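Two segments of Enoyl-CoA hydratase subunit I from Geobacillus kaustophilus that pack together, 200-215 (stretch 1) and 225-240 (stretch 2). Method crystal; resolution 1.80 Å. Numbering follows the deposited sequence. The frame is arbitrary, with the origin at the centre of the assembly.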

ATOM      1  N   GLN A 200       8.685  17.412   2.997  1.00  5.26           N
ATOM      2  CA  GLN A 200       9.245  16.208   2.393  1.00  6.30           C
ATOM      3  C   GLN A 200       9.662  16.539   0.958  1.00  5.31           C
ATOM      4  O   GLN A 200       9.317  17.603   0.444  1.00  6.91           O
ATOM      5  CB  GLN A 200       8.195  15.091   2.391  1.00  5.84           C
ATOM      6  CG  GLN A 200       7.820  14.585   3.782  1.00  7.89           C
ATOM      7  CD  GLN A 200       8.995  13.946   4.500  1.00  7.30           C
ATOM      8  OE1 GLN A 200       9.922  14.631   4.930  1.00  8.78           O
ATOM      9  NE2 GLN A 200       8.965  12.623   4.621  1.00  6.81           N
ATOM     10  N   PRO A 201      10.414  15.640   0.300  1.00  5.70           N
ATOM     11  CA  PRO A 201      10.861  15.868  -1.083  1.00  7.25           C
ATOM     12  C   PRO A 201       9.657  15.849  -2.023  1.00  4.29           C
ATOM     13  O   PRO A 201       9.007  14.823  -2.167  1.00  6.56           O
ATOM     14  CB  PRO A 201      11.797  14.684  -1.354  1.00  6.84           C
ATOM     15  CG  PRO A 201      12.189  14.198   0.016  1.00  8.43           C
ATOM     16  CD  PRO A 201      10.925  14.356   0.806  1.00  7.33           C
ATOM     17  N   PRO A 202       9.352  16.981  -2.682  1.00  4.61           N
ATOM     18  CA  PRO A 202       8.202  17.030  -3.596  1.00  4.30           C
ATOM     19  C   PRO A 202       8.203  15.947  -4.682  1.00  6.35           C
ATOM     20  O   PRO A 202       7.162  15.345  -4.968  1.00  6.48           O
ATOM     21  CB  PRO A 202       8.287  18.441  -4.180  1.00  6.17           C
ATOM     22  CG  PRO A 202       8.899  19.234  -3.053  1.00  6.72           C
ATOM     23  CD  PRO A 202      10.003  18.298  -2.585  1.00  2.82           C
ATOM     24  N   LEU A 203       9.363  15.701  -5.285  1.00  4.86           N
ATOM     25  CA  LEU A 203       9.467  14.691  -6.337  1.00  5.90           C
ATOM     26  C   LEU A 203       9.243  13.296  -5.763  1.00  5.45           C
ATOM     27  O   LEU A 203       8.629  12.441  -6.405  1.00  3.52           O
ATOM     28  CB  LEU A 203      10.837  14.768  -7.019  1.00  5.30           C
ATOM     29  CG  LEU A 203      11.072  16.019  -7.870  1.00  7.32           C
ATOM     30  CD1 LEU A 203      12.565  16.216  -8.099  1.00  9.28           C
ATOM     31  CD2 LEU A 203      10.325  15.893  -9.193  1.00  9.48           C
ATOM     32  N   ALA A 204       9.737  13.067  -4.550  1.00  5.44           N
ATOM     33  CA  ALA A 204       9.555  11.772  -3.911  1.00  5.78           C
ATOM     34  C   ALA A 204       8.071  11.544  -3.615  1.00  5.28           C
ATOM     35  O   ALA A 204       7.545  10.468  -3.894  1.00  4.85           O
ATOM     36  CB  ALA A 204      10.382  11.687  -2.622  1.00  5.51           C
ATOM     37  N   LEU A 205       7.383  12.544  -3.062  1.00  4.54           N
ATOM     38  CA  LEU A 205       5.958  12.368  -2.770  1.00  4.50           C
ATOM     39  C   LEU A 205       5.161  12.138  -4.058  1.00  5.11           C
ATOM     40  O   LEU A 205       4.249  11.312  -4.103  1.00  4.80           O
ATOM     41  CB  LEU A 205       5.387  13.586  -2.034  1.00  4.50           C
ATOM     42  CG  LEU A 205       5.960  13.944  -0.660  1.00  4.76           C
ATOM     43  CD1 LEU A 205       4.971  14.851   0.072  1.00  4.52           C
ATOM     44  CD2 LEU A 205       6.215  12.688   0.154  1.00  4.93           C
ATOM     45  N   ARG A 206       5.526  12.871  -5.104  1.00  3.78           N
ATOM     46  CA  ARG A 206       4.870  12.785  -6.403  1.00  5.96           C
ATOM     47  C   ARG A 206       5.026  11.405  -7.040  1.00  7.48           C
ATOM     48  O   ARG A 206       4.042  10.791  -7.458  1.00  4.29           O
ATOM     49  CB  ARG A 206       5.457  13.852  -7.331  1.00  6.32           C
ATOM     50  CG  ARG A 206       4.898  13.911  -8.753  1.00  7.47           C
ATOM     51  CD  ARG A 206       5.809  14.819  -9.577  1.00  9.19           C
ATOM     52  NE  ARG A 206       5.393  15.040 -10.961  1.00  7.23           N
ATOM     53  CZ  ARG A 206       4.480  15.929 -11.340  1.00  8.77           C
ATOM     54  NH1 ARG A 206       3.866  16.684 -10.437  1.00  7.66           N
ATOM     55  NH2 ARG A 206       4.215  16.099 -12.632  1.00  8.91           N
ATOM     56  N   LEU A 207       6.261  10.920  -7.109  1.00  5.86           N
ATOM     57  CA  LEU A 207       6.526   9.620  -7.716  1.00  5.93           C
ATOM     58  C   LEU A 207       6.052   8.444  -6.865  1.00  5.51           C
ATOM     59  O   LEU A 207       5.731   7.379  -7.396  1.00  3.90           O
ATOM     60  CB  LEU A 207       8.014   9.493  -8.059  1.00  5.67           C
ATOM     61  CG  LEU A 207       8.380  10.090  -9.432  1.00  8.61           C
ATOM     62  CD1 LEU A 207       7.859  11.520  -9.541  1.00  8.18           C
ATOM     63  CD2 LEU A 207       9.889  10.048  -9.637  1.00  7.42           C
ATOM     64  N   ILE A 208       6.012   8.627  -5.548  1.00  3.78           N
ATOM     65  CA  ILE A 208       5.521   7.568  -4.669  1.00  6.27           C
ATOM     66  C   ILE A 208       4.023   7.433  -4.927  1.00  6.18           C
ATOM     67  O   ILE A 208       3.487   6.325  -5.031  1.00  3.65           O
ATOM     68  CB  ILE A 208       5.743   7.909  -3.167  1.00  6.67           C
ATOM     69  CG1 ILE A 208       7.187   7.593  -2.767  1.00 10.65           C
ATOM     70  CG2 ILE A 208       4.747   7.131  -2.306  1.00  4.96           C
ATOM     71  CD1 ILE A 208       7.657   6.119  -2.897  1.00 13.93           C
ATOM     72  N   LYS A 209       3.353   8.577  -5.023  1.00  6.21           N
ATOM     73  CA  LYS A 209       1.922   8.597  -5.275  1.00  5.59           C
ATOM     74  C   LYS A 209       1.611   7.907  -6.605  1.00  6.04           C
ATOM     75  O   LYS A 209       0.657   7.134  -6.697  1.00  5.48           O
ATOM     76  CB  LYS A 209       1.409  10.042  -5.285  1.00  6.35           C
ATOM     77  CG  LYS A 209      -0.055  10.176  -5.672  1.00  8.82           C
ATOM     78  CD  LYS A 209      -0.551  11.607  -5.500  1.00  5.45           C
ATOM     79  CE  LYS A 209      -1.919  11.775  -6.137  1.00  9.14           C
ATOM     80  NZ  LYS A 209      -2.507  13.122  -5.871  1.00  6.33           N
ATOM     81  N   GLU A 210       2.413   8.183  -7.633  1.00  4.34           N
ATOM     82  CA  GLU A 210       2.192   7.557  -8.935  1.00  6.10           C
ATOM     83  C   GLU A 210       2.315   6.045  -8.819  1.00  4.61           C
ATOM     84  O   GLU A 210       1.514   5.301  -9.385  1.00  6.18           O
ATOM     85  CB  GLU A 210       3.212   8.037  -9.969  1.00  7.71           C
ATOM     86  CG  GLU A 210       3.147   9.502 -10.315  1.00 12.01           C
ATOM     87  CD  GLU A 210       4.072   9.838 -11.469  1.00 18.01           C
ATOM     88  OE1 GLU A 210       5.196   9.292 -11.499  1.00 17.20           O
ATOM     89  OE2 GLU A 210       3.679  10.643 -12.340  1.00 20.55           O
ATOM     90  N   ALA A 211       3.334   5.595  -8.093  1.00  6.32           N
ATOM     91  CA  ALA A 211       3.558   4.166  -7.910  1.00  6.05           C
ATOM     92  C   ALA A 211       2.380   3.533  -7.174  1.00  7.15           C
ATOM     93  O   ALA A 211       1.916   2.456  -7.541  1.00  5.63           O
ATOM     94  CB  ALA A 211       4.854   3.932  -7.136  1.00  6.34           C
ATOM     95  N   VAL A 212       1.893   4.207  -6.134  1.00  5.43           N
ATOM     96  CA  VAL A 212       0.766   3.688  -5.374  1.00  6.04           C
ATOM     97  C   VAL A 212      -0.482   3.599  -6.250  1.00  8.09           C
ATOM     98  O   VAL A 212      -1.272   2.665  -6.119  1.00  8.57           O
ATOM     99  CB  VAL A 212       0.475   4.568  -4.135  1.00  2.66           C
ATOM    100  CG1 VAL A 212      -0.838   4.149  -3.484  1.00  5.71           C
ATOM    101  CG2 VAL A 212       1.614   4.435  -3.140  1.00  3.70           C
ATOM    102  N   GLN A 213      -0.652   4.562  -7.152  1.00 10.14           N
ATOM    103  CA  GLN A 213      -1.808   4.561  -8.043  1.00 12.98           C
ATOM    104  C   GLN A 213      -1.775   3.293  -8.902  1.00 13.10           C
ATOM    105  O   GLN A 213      -2.809   2.678  -9.152  1.00 14.67           O
ATOM    106  CB  GLN A 213      -1.801   5.788  -8.964  1.00 16.70           C
ATOM    107  CG  GLN A 213      -1.594   7.144  -8.285  1.00 24.31           C
ATOM    108  CD  GLN A 213      -2.560   7.419  -7.143  1.00 25.24           C
ATOM    109  OE1 GLN A 213      -2.316   7.031  -5.998  1.00 23.43           O
ATOM    110  NE2 GLN A 213      -3.664   8.094  -7.452  1.00 24.58           N
ATOM    111  N   LYS A 214      -0.583   2.907  -9.349  1.00 12.74           N
ATOM    112  CA  LYS A 214      -0.432   1.710 -10.170  1.00 12.06           C
ATOM    113  C   LYS A 214      -0.658   0.451  -9.327  1.00 11.81           C
ATOM    114  O   LYS A 214      -1.230  -0.527  -9.805  1.00 11.70           O
ATOM    115  CB  LYS A 214       0.968   1.655 -10.796  1.00 13.32           C
ATOM    116  CG  LYS A 214       1.424   2.947 -11.479  1.00 13.91           C
ATOM    117  CD  LYS A 214       0.435   3.419 -12.535  1.00 15.79           C
ATOM    118  CE  LYS A 214       0.943   4.667 -13.250  1.00 14.82           C
ATOM    119  NZ  LYS A 214      -0.099   5.257 -14.135  1.00 16.97           N
ATOM    120  N   ALA A 215      -0.215   0.488  -8.071  1.00  8.14           N
ATOM    121  CA  ALA A 215      -0.359  -0.652  -7.166  1.00  8.69           C
ATOM    122  C   ALA A 215      -1.813  -1.056  -6.972  1.00  9.58           C
ATOM    123  O   ALA A 215      -2.117  -2.223  -6.729  1.00  9.66           O
ATOM    124  CB  ALA A 215       0.273  -0.332  -5.816  1.00  6.55           C
TER
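Stretch 2 225-240: QFERKNFYLLFASEDQ

Stretch 2 lies on stretch 1 as an antiparallel helix-on-helix contact, apolar for much of its length, pinned near its middle by one asparagine side chain and closed at one end by a water-mediated link.

The direction follows from the axes: helix 202-215 and helix 225-234 run at 175° between their N-to-C directions, with a closest approach of 9.4 Å. The backbone register confirms it, since the partner number falls as the stretch 1 number rises. CA to CA, Ala204 lies 6.9 Å from Leu234, Leu207 6.0 Å from Asn230, and Ala211 5.4 Å from Glu227. Of these CA pairs the closest is Ala211 with Glu227; Ala211 has only a methyl side chain. Together the two stretches bury 586 Å², both sides summed.

Asn230 is the polar centre. Its CA-to-CB bond points toward stretch 1, and with chi1 at -88° (m) its ND2 donates two hydrogen bonds across the contact, to Leu207 O at 3.1 Å (N-H...acceptor angle 139°) and to Glu210 OE1 at 3.1 Å (147°). Leu207 O also accepts from Ala211 N at 3.1 Å within its own helix, so the asparagine adds a second donor to a carbonyl already engaged in the helix. Leu207 packs on the same residue, its CG 3.5 Å from Asn230 CG.

Towards the start of stretch 1, Leu234 is central to the apolar packing. Its CA-to-CB bond points sideways, but the end of the side chain comes nearer: CD2 lies 3.6 Å from Leu207 CD2 and 3.8 Å from Leu203 CB, while CD1 is 4.4 Å from Ala204 CB. Leu203 CD1 reaches Ser237 CB at 3.6 Å.

A type I turn runs from Leu234 to Ser237. Ser237 OG donates to Leu234 O at 2.7 Å and accepts from Gln240 N at 3.1 Å, capping the following helix. That helix brings Asp239 to the beginning of helix 202-215, with OD2 3.8 Å from Pro202 CD. A water completes the link, accepting from Leu203 N at 2.9 Å and donating to Asp239 OD2 at 2.6 Å.

At the other end, the CA-to-CB bond of Phe226 points toward stretch 1, and chi1 is -176° (t). Lys214 CE sits over one ring face, 3.7 Å from Phe226 CZ and 4.0 Å from the ring centroid, 20° off the normal, a CH-pi contact. Lys214 NZ is 5.2 Å from the Phe226 ring centroid, at most a weak cation-pi attraction. Glu210 CB lies at the ring edge, 4.1 Å from Phe226 CE2.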

ATOM      1  N   GLN A 225       7.738  -2.957 -11.960  1.00  7.54           N
ATOM      2  CA  GLN A 225       8.485  -2.513 -13.138  1.00  6.68           C
ATOM      3  C   GLN A 225       8.392  -0.994 -13.248  1.00  7.59           C
ATOM      4  O   GLN A 225       9.368  -0.321 -13.579  1.00  8.06           O
ATOM      5  CB  GLN A 225       7.907  -3.144 -14.410  1.00  8.82           C
ATOM      6  CG  GLN A 225       8.378  -4.559 -14.683  1.00 11.79           C
ATOM      7  CD  GLN A 225       9.808  -4.592 -15.190  1.00 19.76           C
ATOM      8  OE1 GLN A 225      10.100  -4.140 -16.305  1.00 22.37           O
ATOM      9  NE2 GLN A 225      10.709  -5.117 -14.371  1.00 16.12           N
ATOM     10  N   PHE A 226       7.204  -0.460 -12.974  1.00  6.91           N
ATOM     11  CA  PHE A 226       6.980   0.981 -13.041  1.00  7.05           C
ATOM     12  C   PHE A 226       7.654   1.648 -11.844  1.00  4.93           C
ATOM     13  O   PHE A 226       8.330   2.665 -11.979  1.00  5.80           O
ATOM     14  CB  PHE A 226       5.477   1.279 -13.018  1.00  7.70           C
ATOM     15  CG  PHE A 226       5.144   2.738 -13.174  1.00 12.45           C
ATOM     16  CD1 PHE A 226       4.935   3.290 -14.436  1.00 15.93           C
ATOM     17  CD2 PHE A 226       5.060   3.565 -12.060  1.00 11.79           C
ATOM     18  CE1 PHE A 226       4.645   4.652 -14.583  1.00 14.31           C
ATOM     19  CE2 PHE A 226       4.773   4.925 -12.195  1.00 16.41           C
ATOM     20  CZ  PHE A 226       4.567   5.468 -13.458  1.00 14.69           C
ATOM     21  N   GLU A 227       7.457   1.059 -10.671  1.00  4.31           N
ATOM     22  CA  GLU A 227       8.025   1.575  -9.433  1.00  5.14           C
ATOM     23  C   GLU A 227       9.526   1.859  -9.538  1.00  5.29           C
ATOM     24  O   GLU A 227       9.985   2.954  -9.192  1.00  4.87           O
ATOM     25  CB  GLU A 227       7.769   0.567  -8.314  1.00  5.20           C
ATOM     26  CG  GLU A 227       8.298   0.966  -6.950  1.00  5.26           C
ATOM     27  CD  GLU A 227       8.296  -0.213  -6.001  1.00  9.64           C
ATOM     28  OE1 GLU A 227       9.001  -1.196  -6.305  1.00 10.07           O
ATOM     29  OE2 GLU A 227       7.594  -0.168  -4.966  1.00  7.46           O
ATOM     30  N   ARG A 228      10.291   0.885 -10.019  1.00  3.64           N
ATOM     31  CA  ARG A 228      11.737   1.061 -10.129  1.00  5.37           C
ATOM     32  C   ARG A 228      12.157   2.149 -11.117  1.00  5.68           C
ATOM     33  O   ARG A 228      13.231   2.735 -10.968  1.00  7.05           O
ATOM     34  CB  ARG A 228      12.418  -0.275 -10.467  1.00  7.66           C
ATOM     35  CG  ARG A 228      12.070  -0.871 -11.818  1.00  5.42           C
ATOM     36  CD  ARG A 228      12.504  -2.333 -11.891  1.00  3.23           C
ATOM     37  NE  ARG A 228      11.817  -3.141 -10.886  1.00  5.28           N
ATOM     38  CZ  ARG A 228      11.877  -4.468 -10.809  1.00  6.28           C
ATOM     39  NH1 ARG A 228      12.600  -5.160 -11.683  1.00  6.30           N
ATOM     40  NH2 ARG A 228      11.216  -5.105  -9.849  1.00  6.08           N
ATOM     41  N   LYS A 229      11.327   2.422 -12.124  1.00  5.91           N
ATOM     42  CA  LYS A 229      11.651   3.477 -13.080  1.00  5.28           C
ATOM     43  C   LYS A 229      11.610   4.814 -12.340  1.00  5.27           C
ATOM     44  O   LYS A 229      12.459   5.683 -12.556  1.00  3.74           O
ATOM     45  CB  LYS A 229      10.658   3.489 -14.251  1.00  6.89           C
ATOM     46  CG  LYS A 229      10.868   2.356 -15.245  1.00  9.20           C
ATOM     47  CD  LYS A 229      12.212   2.492 -15.956  1.00  9.20           C
ATOM     48  CE  LYS A 229      12.489   1.301 -16.858  1.00 11.72           C
ATOM     49  NZ  LYS A 229      13.677   1.520 -17.719  1.00 10.21           N
ATOM     50  N   ASN A 230      10.619   4.977 -11.465  1.00  4.21           N
ATOM     51  CA  ASN A 230      10.510   6.203 -10.681  1.00  5.59           C
ATOM     52  C   ASN A 230      11.679   6.269  -9.700  1.00  4.18           C
ATOM     53  O   ASN A 230      12.196   7.347  -9.415  1.00  4.65           O
ATOM     54  CB  ASN A 230       9.165   6.267  -9.939  1.00  3.56           C
ATOM     55  CG  ASN A 230       8.068   6.907 -10.784  1.00  5.89           C
ATOM     56  OD1 ASN A 230       8.308   7.299 -11.928  1.00  6.89           O
ATOM     57  ND2 ASN A 230       6.864   7.023 -10.223  1.00  4.31           N
ATOM     58  N   PHE A 231      12.095   5.111  -9.191  1.00  3.84           N
ATOM     59  CA  PHE A 231      13.235   5.047  -8.276  1.00  3.45           C
ATOM     60  C   PHE A 231      14.468   5.593  -9.013  1.00  5.42           C
ATOM     61  O   PHE A 231      15.209   6.423  -8.483  1.00  5.03           O
ATOM     62  CB  PHE A 231      13.491   3.593  -7.858  1.00  3.78           C
ATOM     63  CG  PHE A 231      14.627   3.426  -6.879  1.00  6.93           C
ATOM     64  CD1 PHE A 231      14.423   3.606  -5.515  1.00  7.85           C
ATOM     65  CD2 PHE A 231      15.903   3.080  -7.323  1.00  6.91           C
ATOM     66  CE1 PHE A 231      15.470   3.443  -4.605  1.00  7.92           C
ATOM     67  CE2 PHE A 231      16.956   2.915  -6.422  1.00  7.40           C
ATOM     68  CZ  PHE A 231      16.737   3.096  -5.059  1.00  7.36           C
ATOM     69  N   TYR A 232      14.684   5.121 -10.239  1.00  4.95           N
ATOM     70  CA  TYR A 232      15.827   5.579 -11.031  1.00  5.40           C
ATOM     71  C   TYR A 232      15.779   7.087 -11.228  1.00  4.95           C
ATOM     72  O   TYR A 232      16.790   7.780 -11.081  1.00  4.30           O
ATOM     73  CB  TYR A 232      15.840   4.942 -12.427  1.00  3.09           C
ATOM     74  CG  TYR A 232      16.000   3.438 -12.490  1.00  6.65           C
ATOM     75  CD1 TYR A 232      16.338   2.691 -11.359  1.00  8.00           C
ATOM     76  CD2 TYR A 232      15.837   2.765 -13.700  1.00  7.16           C
ATOM     77  CE1 TYR A 232      16.513   1.302 -11.439  1.00  5.79           C
ATOM     78  CE2 TYR A 232      16.010   1.384 -13.792  1.00  6.95           C
ATOM     79  CZ  TYR A 232      16.346   0.660 -12.658  1.00  9.63           C
ATOM     80  OH  TYR A 232      16.516  -0.705 -12.759  1.00  8.98           O
ATOM     81  N   LEU A 233      14.596   7.586 -11.580  1.00  2.70           N
ATOM     82  CA  LEU A 233      14.401   9.008 -11.838  1.00  5.04           C
ATOM     83  C   LEU A 233      14.720   9.912 -10.660  1.00  4.68           C
ATOM     84  O   LEU A 233      15.232  11.017 -10.847  1.00  6.36           O
ATOM     85  CB  LEU A 233      12.968   9.266 -12.316  1.00  4.49           C
ATOM     86  CG  LEU A 233      12.708   8.893 -13.780  1.00  6.91           C
ATOM     87  CD1 LEU A 233      11.215   8.982 -14.092  1.00  8.10           C
ATOM     88  CD2 LEU A 233      13.508   9.823 -14.687  1.00  7.22           C
ATOM     89  N   LEU A 234      14.423   9.458  -9.447  1.00  4.39           N
ATOM     90  CA  LEU A 234      14.706  10.281  -8.281  1.00  5.29           C
ATOM     91  C   LEU A 234      16.203  10.519  -8.097  1.00  5.52           C
ATOM     92  O   LEU A 234      16.603  11.489  -7.455  1.00  7.55           O
ATOM     93  CB  LEU A 234      14.086   9.663  -7.021  1.00  4.82           C
ATOM     94  CG  LEU A 234      12.554   9.755  -6.976  1.00  5.09           C
ATOM     95  CD1 LEU A 234      12.034   9.077  -5.717  1.00  8.03           C
ATOM     96  CD2 LEU A 234      12.112  11.221  -7.000  1.00  6.50           C
ATOM     97  N   PHE A 235      17.035   9.655  -8.675  1.00  6.30           N
ATOM     98  CA  PHE A 235      18.477   9.844  -8.559  1.00  6.46           C
ATOM     99  C   PHE A 235      19.008  10.877  -9.548  1.00  8.02           C
ATOM    100  O   PHE A 235      20.215  11.082  -9.668  1.00  8.79           O
ATOM    101  CB  PHE A 235      19.217   8.509  -8.702  1.00  7.81           C
ATOM    102  CG  PHE A 235      19.182   7.683  -7.448  1.00  6.86           C
ATOM    103  CD1 PHE A 235      18.035   6.974  -7.101  1.00  7.07           C
ATOM    104  CD2 PHE A 235      20.257   7.691  -6.566  1.00  6.69           C
ATOM    105  CE1 PHE A 235      17.956   6.288  -5.889  1.00  7.27           C
ATOM    106  CE2 PHE A 235      20.190   7.009  -5.348  1.00  9.18           C
ATOM    107  CZ  PHE A 235      19.036   6.309  -5.011  1.00  8.01           C
ATOM    108  N   ALA A 236      18.090  11.531 -10.253  1.00  7.96           N
ATOM    109  CA  ALA A 236      18.459  12.581 -11.191  1.00  8.68           C
ATOM    110  C   ALA A 236      18.171  13.908 -10.499  1.00  8.99           C
ATOM    111  O   ALA A 236      18.498  14.976 -11.019  1.00 10.34           O
ATOM    112  CB  ALA A 236      17.632  12.472 -12.465  1.00  7.48           C
ATOM    113  N   SER A 237      17.566  13.834  -9.316  1.00  6.98           N
ATOM    114  CA  SER A 237      17.214  15.044  -8.578  1.00  7.75           C
ATOM    115  C   SER A 237      18.299  15.524  -7.629  1.00  5.68           C
ATOM    116  O   SER A 237      19.078  14.732  -7.085  1.00  5.52           O
ATOM    117  CB  SER A 237      15.920  14.832  -7.782  1.00  6.07           C
ATOM    118  OG  SER A 237      16.122  13.974  -6.668  1.00  6.59           O
ATOM    119  N   GLU A 238      18.348  16.837  -7.440  1.00  4.90           N
ATOM    120  CA  GLU A 238      19.307  17.431  -6.525  1.00  7.76           C
ATOM    121  C   GLU A 238      18.843  17.095  -5.109  1.00  5.34           C
ATOM    122  O   GLU A 238      19.659  16.949  -4.200  1.00  5.96           O
ATOM    123  CB  GLU A 238      19.360  18.948  -6.729  1.00  9.20           C
ATOM    124  CG  GLU A 238      19.934  19.345  -8.084  1.00 16.65           C
ATOM    125  CD  GLU A 238      19.783  20.823  -8.380  1.00 25.60           C
ATOM    126  OE1 GLU A 238      20.189  21.645  -7.532  1.00 29.33           O
ATOM    127  OE2 GLU A 238      19.261  21.160  -9.465  1.00 30.30           O
ATOM    128  N   ASP A 239      17.530  16.952  -4.935  1.00  5.57           N
ATOM    129  CA  ASP A 239      16.975  16.623  -3.623  1.00  6.95           C
ATOM    130  C   ASP A 239      17.488  15.280  -3.113  1.00  6.70           C
ATOM    131  O   ASP A 239      17.622  15.081  -1.905  1.00  8.96           O
ATOM    132  CB  ASP A 239      15.441  16.602  -3.664  1.00  4.95           C
ATOM    133  CG  ASP A 239      14.832  17.989  -3.541  1.00  4.91           C
ATOM    134  OD1 ASP A 239      15.576  18.948  -3.247  1.00  6.66           O
ATOM    135  OD2 ASP A 239      13.603  18.119  -3.724  1.00  6.82           O
ATOM    136  N   GLN A 240      17.762  14.349  -4.022  1.00  6.06           N
ATOM    137  CA  GLN A 240      18.279  13.051  -3.606  1.00  6.43           C
ATOM    138  C   GLN A 240      19.674  13.253  -3.016  1.00  6.24           C
ATOM    139  O   GLN A 240      20.021  12.662  -1.993  1.00  7.28           O
ATOM    140  CB  GLN A 240      18.323  12.091  -4.798  1.00  6.72           C
ATOM    141  CG  GLN A 240      19.145  10.833  -4.571  1.00  7.80           C
ATOM    142  CD  GLN A 240      20.556  10.979  -5.099  1.00  9.81           C
ATOM    143  OE1 GLN A 240      20.754  11.344  -6.256  1.00 10.48           O
ATOM    144  NE2 GLN A 240      21.544  10.685  -4.260  1.00  9.90           N
TER
HETATM  145  O   HOH W   1      12.109  16.037  -4.334  1.00  4.83           O